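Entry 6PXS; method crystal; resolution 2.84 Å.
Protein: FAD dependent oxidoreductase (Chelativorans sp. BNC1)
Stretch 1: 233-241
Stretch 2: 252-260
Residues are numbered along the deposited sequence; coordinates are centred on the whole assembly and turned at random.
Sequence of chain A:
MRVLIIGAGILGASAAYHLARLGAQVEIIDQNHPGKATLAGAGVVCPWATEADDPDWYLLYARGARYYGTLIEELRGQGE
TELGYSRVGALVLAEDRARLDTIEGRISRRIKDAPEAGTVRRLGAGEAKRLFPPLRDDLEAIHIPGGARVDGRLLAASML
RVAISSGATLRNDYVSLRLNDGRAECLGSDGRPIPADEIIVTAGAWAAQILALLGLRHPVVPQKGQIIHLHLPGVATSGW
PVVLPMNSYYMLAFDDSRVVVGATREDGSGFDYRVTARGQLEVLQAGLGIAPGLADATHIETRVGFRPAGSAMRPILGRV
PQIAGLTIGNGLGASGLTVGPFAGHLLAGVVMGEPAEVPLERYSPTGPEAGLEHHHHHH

Stretch 1 233-241: PGVATSGWP
Stretch 2 (252-260) LAFDDSRVV

Stretch 2 is a hairpin and stretch 1 an irregular strap laid against its turn. The strand through Leu-252 to Phe-254 pairs antiparallel with Arg-258 to Val-260: Leu-252 N gives to Val-260 O at 2.9 Å, Val-260 N to Leu-252 O at 2.8 Å, and Phe-254 N to Arg-258 O at 2.8 Å. The connection passes through Asp-255 (phi/psi -64/-39), Asp-256 (-84/54) and Ser-257, which adopts the left-handed pair 53/34; a weak bond of 2.8 Å joins Ser-257 N to Asp-255 O.

Stretch 1 runs extended through Val-235 (-125/126) and Ala-236 (-80/114), then bends in a type I turn from Thr-237 to Trp-240, closed by Trp-240 N to Thr-237 O at 3.0 Å. Gly-234, at 78/33, takes a positive phi that favours glycine. In register, the CA of Thr-237 lies 5.4 Å from the CA of Ser-257, and the CA of Ser-238 lies 4.3 Å from the CA of Asp-255.

No direct backbone-to-backbone hydrogen bond joins the stretches; two hydroxyls do that work, each donating to a carbonyl of the other stretch. Thr-237, chi1 58° (p), points its CB toward the hairpin, and its OG1 donates to Phe-254 O at a very short 2.3 Å. OG1 also lies 3.4 Å from Ser-257 N. In the reverse sense, Ser-257, chi1 -55° (m), donates from OG to Val-235 O at 2.6 Å; that OG is also hydrogen-bonded elsewhere in the structure.

Water 1 supplies a third link, accepting from Thr-237 N at 3.0 Å and donating to Asp-255 O at 2.6 Å. The backbone of Thr-237 is therefore satisfied at both ends, N by water and O by its own turn, while its side chain serves the hairpin.

The tight approach at Ser-238, chi1 59° (p), is not a polar pairing: its CB sits 2.9 Å from Asp-255 OD1. The aspartate, chi1 -77° (m) and chi2 -28°, has its CA-to-CB bond pointing away although its end comes nearer, and OD1, like Ser-238 OG, is hydrogen-bonded elsewhere.

Beside the polar links lies an apolar patch. Ala-253 directs its methyl toward stretch 1, where its CB meets Thr-237 CB at 4.0 Å and Trp-240 CB at 3.9 Å. Trp-240, chi1 -70° (m) and chi2 12°, extends its indole so that CZ3 reaches Val-259 CG2 at 4.1 Å, with that valine at chi1 177° (t). Both aliphatic partners meet the ring obliquely. In all, the contact buries 417 Å², counting both sides.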

# COMPACT_ATOMS: atom_id res chain seq x y z
N PRO A 233 3.66 19.82 2.80
CA PRO A 233 2.47 20.31 2.08
C PRO A 233 2.50 21.81 1.80
O PRO A 233 2.56 22.62 2.73
CB PRO A 233 1.31 19.94 3.01
CG PRO A 233 1.93 19.70 4.34
CD PRO A 233 3.29 19.15 4.06
N GLY A 234 2.47 22.17 0.52
CA GLY A 234 2.42 23.57 0.14
C GLY A 234 3.73 24.31 0.23
O GLY A 234 3.74 25.51 0.52
N VAL A 235 4.85 23.63 -0.03
CA VAL A 235 6.18 24.21 0.10
C VAL A 235 6.91 24.04 -1.23
O VAL A 235 7.01 22.92 -1.74
CB VAL A 235 6.97 23.56 1.25
CG1 VAL A 235 8.37 24.15 1.33
CG2 VAL A 235 6.22 23.74 2.56
N ALA A 236 7.41 25.14 -1.77
CA ALA A 236 8.16 25.11 -3.03
C ALA A 236 9.59 24.65 -2.75
O ALA A 236 10.36 25.35 -2.08
CB ALA A 236 8.14 26.49 -3.68
N THR A 237 9.94 23.47 -3.27
CA THR A 237 11.25 22.87 -3.04
C THR A 237 12.06 22.71 -4.32
O THR A 237 13.18 22.17 -4.26
CB THR A 237 11.10 21.50 -2.37
OG1 THR A 237 10.28 20.65 -3.18
CG2 THR A 237 10.45 21.65 -1.00
N SER A 238 11.55 23.17 -5.47
CA SER A 238 12.25 22.97 -6.73
C SER A 238 13.66 23.56 -6.73
O SER A 238 14.50 23.12 -7.52
CB SER A 238 11.44 23.59 -7.87
OG SER A 238 11.23 24.97 -7.66
N GLY A 239 13.92 24.54 -5.87
CA GLY A 239 15.21 25.20 -5.81
C GLY A 239 16.08 24.80 -4.63
O GLY A 239 17.15 25.40 -4.45
N TRP A 240 15.66 23.83 -3.84
CA TRP A 240 16.45 23.47 -2.67
C TRP A 240 17.65 22.62 -3.08
O TRP A 240 17.53 21.74 -3.94
CB TRP A 240 15.60 22.70 -1.66
CG TRP A 240 14.57 23.55 -0.98
CD1 TRP A 240 14.20 24.82 -1.32
CD2 TRP A 240 13.79 23.19 0.16
NE1 TRP A 240 13.23 25.27 -0.46
CE2 TRP A 240 12.97 24.29 0.46
CE3 TRP A 240 13.72 22.05 0.97
CZ2 TRP A 240 12.07 24.28 1.53
CZ3 TRP A 240 12.83 22.04 2.02
CH2 TRP A 240 12.02 23.15 2.30
N PRO A 241 18.82 22.85 -2.49
CA PRO A 241 20.02 22.10 -2.87
C PRO A 241 20.07 20.74 -2.18
O PRO A 241 19.18 20.37 -1.41
CB PRO A 241 21.15 23.01 -2.40
CG PRO A 241 20.60 23.67 -1.20
CD PRO A 241 19.13 23.88 -1.48
N LEU A 252 17.84 15.30 0.26
CA LEU A 252 17.64 16.12 -0.92
C LEU A 252 16.15 16.39 -1.08
O LEU A 252 15.32 15.85 -0.34
CB LEU A 252 18.20 15.43 -2.18
CG LEU A 252 17.62 14.06 -2.54
CD1 LEU A 252 17.99 13.69 -3.97
CD2 LEU A 252 18.10 12.99 -1.57
N ALA A 253 15.82 17.24 -2.05
CA ALA A 253 14.44 17.65 -2.28
C ALA A 253 14.09 17.51 -3.75
O ALA A 253 14.96 17.64 -4.63
CB ALA A 253 14.21 19.10 -1.84
N PHE A 254 12.82 17.24 -4.02
CA PHE A 254 12.28 17.17 -5.37
C PHE A 254 11.18 18.20 -5.54
O PHE A 254 10.75 18.85 -4.58
CB PHE A 254 11.77 15.76 -5.68
CG PHE A 254 12.86 14.73 -5.78
CD1 PHE A 254 13.73 14.73 -6.86
CD2 PHE A 254 13.01 13.76 -4.81
CE1 PHE A 254 14.74 13.78 -6.95
CE2 PHE A 254 14.01 12.81 -4.90
CZ PHE A 254 14.87 12.82 -5.97
N ASP A 255 10.70 18.34 -6.78
CA ASP A 255 9.82 19.45 -7.12
C ASP A 255 8.50 19.39 -6.37
O ASP A 255 7.97 20.42 -5.94
CB ASP A 255 9.57 19.47 -8.63
CG ASP A 255 10.74 20.03 -9.42
OD1 ASP A 255 11.50 20.86 -8.87
OD2 ASP A 255 10.90 19.65 -10.59
N ASP A 256 7.94 18.19 -6.20
CA ASP A 256 6.60 18.08 -5.61
C ASP A 256 6.66 18.10 -4.09
O ASP A 256 6.13 17.19 -3.44
CB ASP A 256 5.91 16.80 -6.11
CG ASP A 256 4.45 16.74 -5.71
OD1 ASP A 256 3.99 17.64 -4.97
OD2 ASP A 256 3.75 15.79 -6.13
N SER A 257 7.28 19.12 -3.52
CA SER A 257 7.28 19.33 -2.07
C SER A 257 7.75 18.09 -1.33
O SER A 257 7.28 17.79 -0.22
CB SER A 257 5.90 19.76 -1.59
OG SER A 257 5.43 20.90 -2.29
N ARG A 258 8.67 17.34 -1.93
CA ARG A 258 9.14 16.08 -1.39
C ARG A 258 10.59 16.20 -0.95
O ARG A 258 11.42 16.79 -1.66
CB ARG A 258 9.00 14.96 -2.43
CG ARG A 258 9.20 13.56 -1.87
CD ARG A 258 8.81 12.50 -2.89
NE ARG A 258 9.67 12.54 -4.07
CZ ARG A 258 9.56 11.71 -5.11
NH1 ARG A 258 8.63 10.77 -5.12
NH2 ARG A 258 10.39 11.83 -6.14
N VAL A 259 10.90 15.65 0.22
CA VAL A 259 12.26 15.63 0.76
C VAL A 259 12.60 14.20 1.13
O VAL A 259 11.83 13.53 1.82
CB VAL A 259 12.40 16.56 1.99
CG1 VAL A 259 13.80 16.46 2.56
CG2 VAL A 259 12.07 17.99 1.61
N VAL A 260 13.76 13.74 0.67
CA VAL A 260 14.26 12.39 0.95
C VAL A 260 15.44 12.51 1.90
O VAL A 260 16.23 13.45 1.80
CB VAL A 260 14.66 11.67 -0.35
CG1 VAL A 260 15.06 10.23 -0.06
CG2 VAL A 260 13.53 11.73 -1.37
O HOH W 1 8.45 22.96 -5.79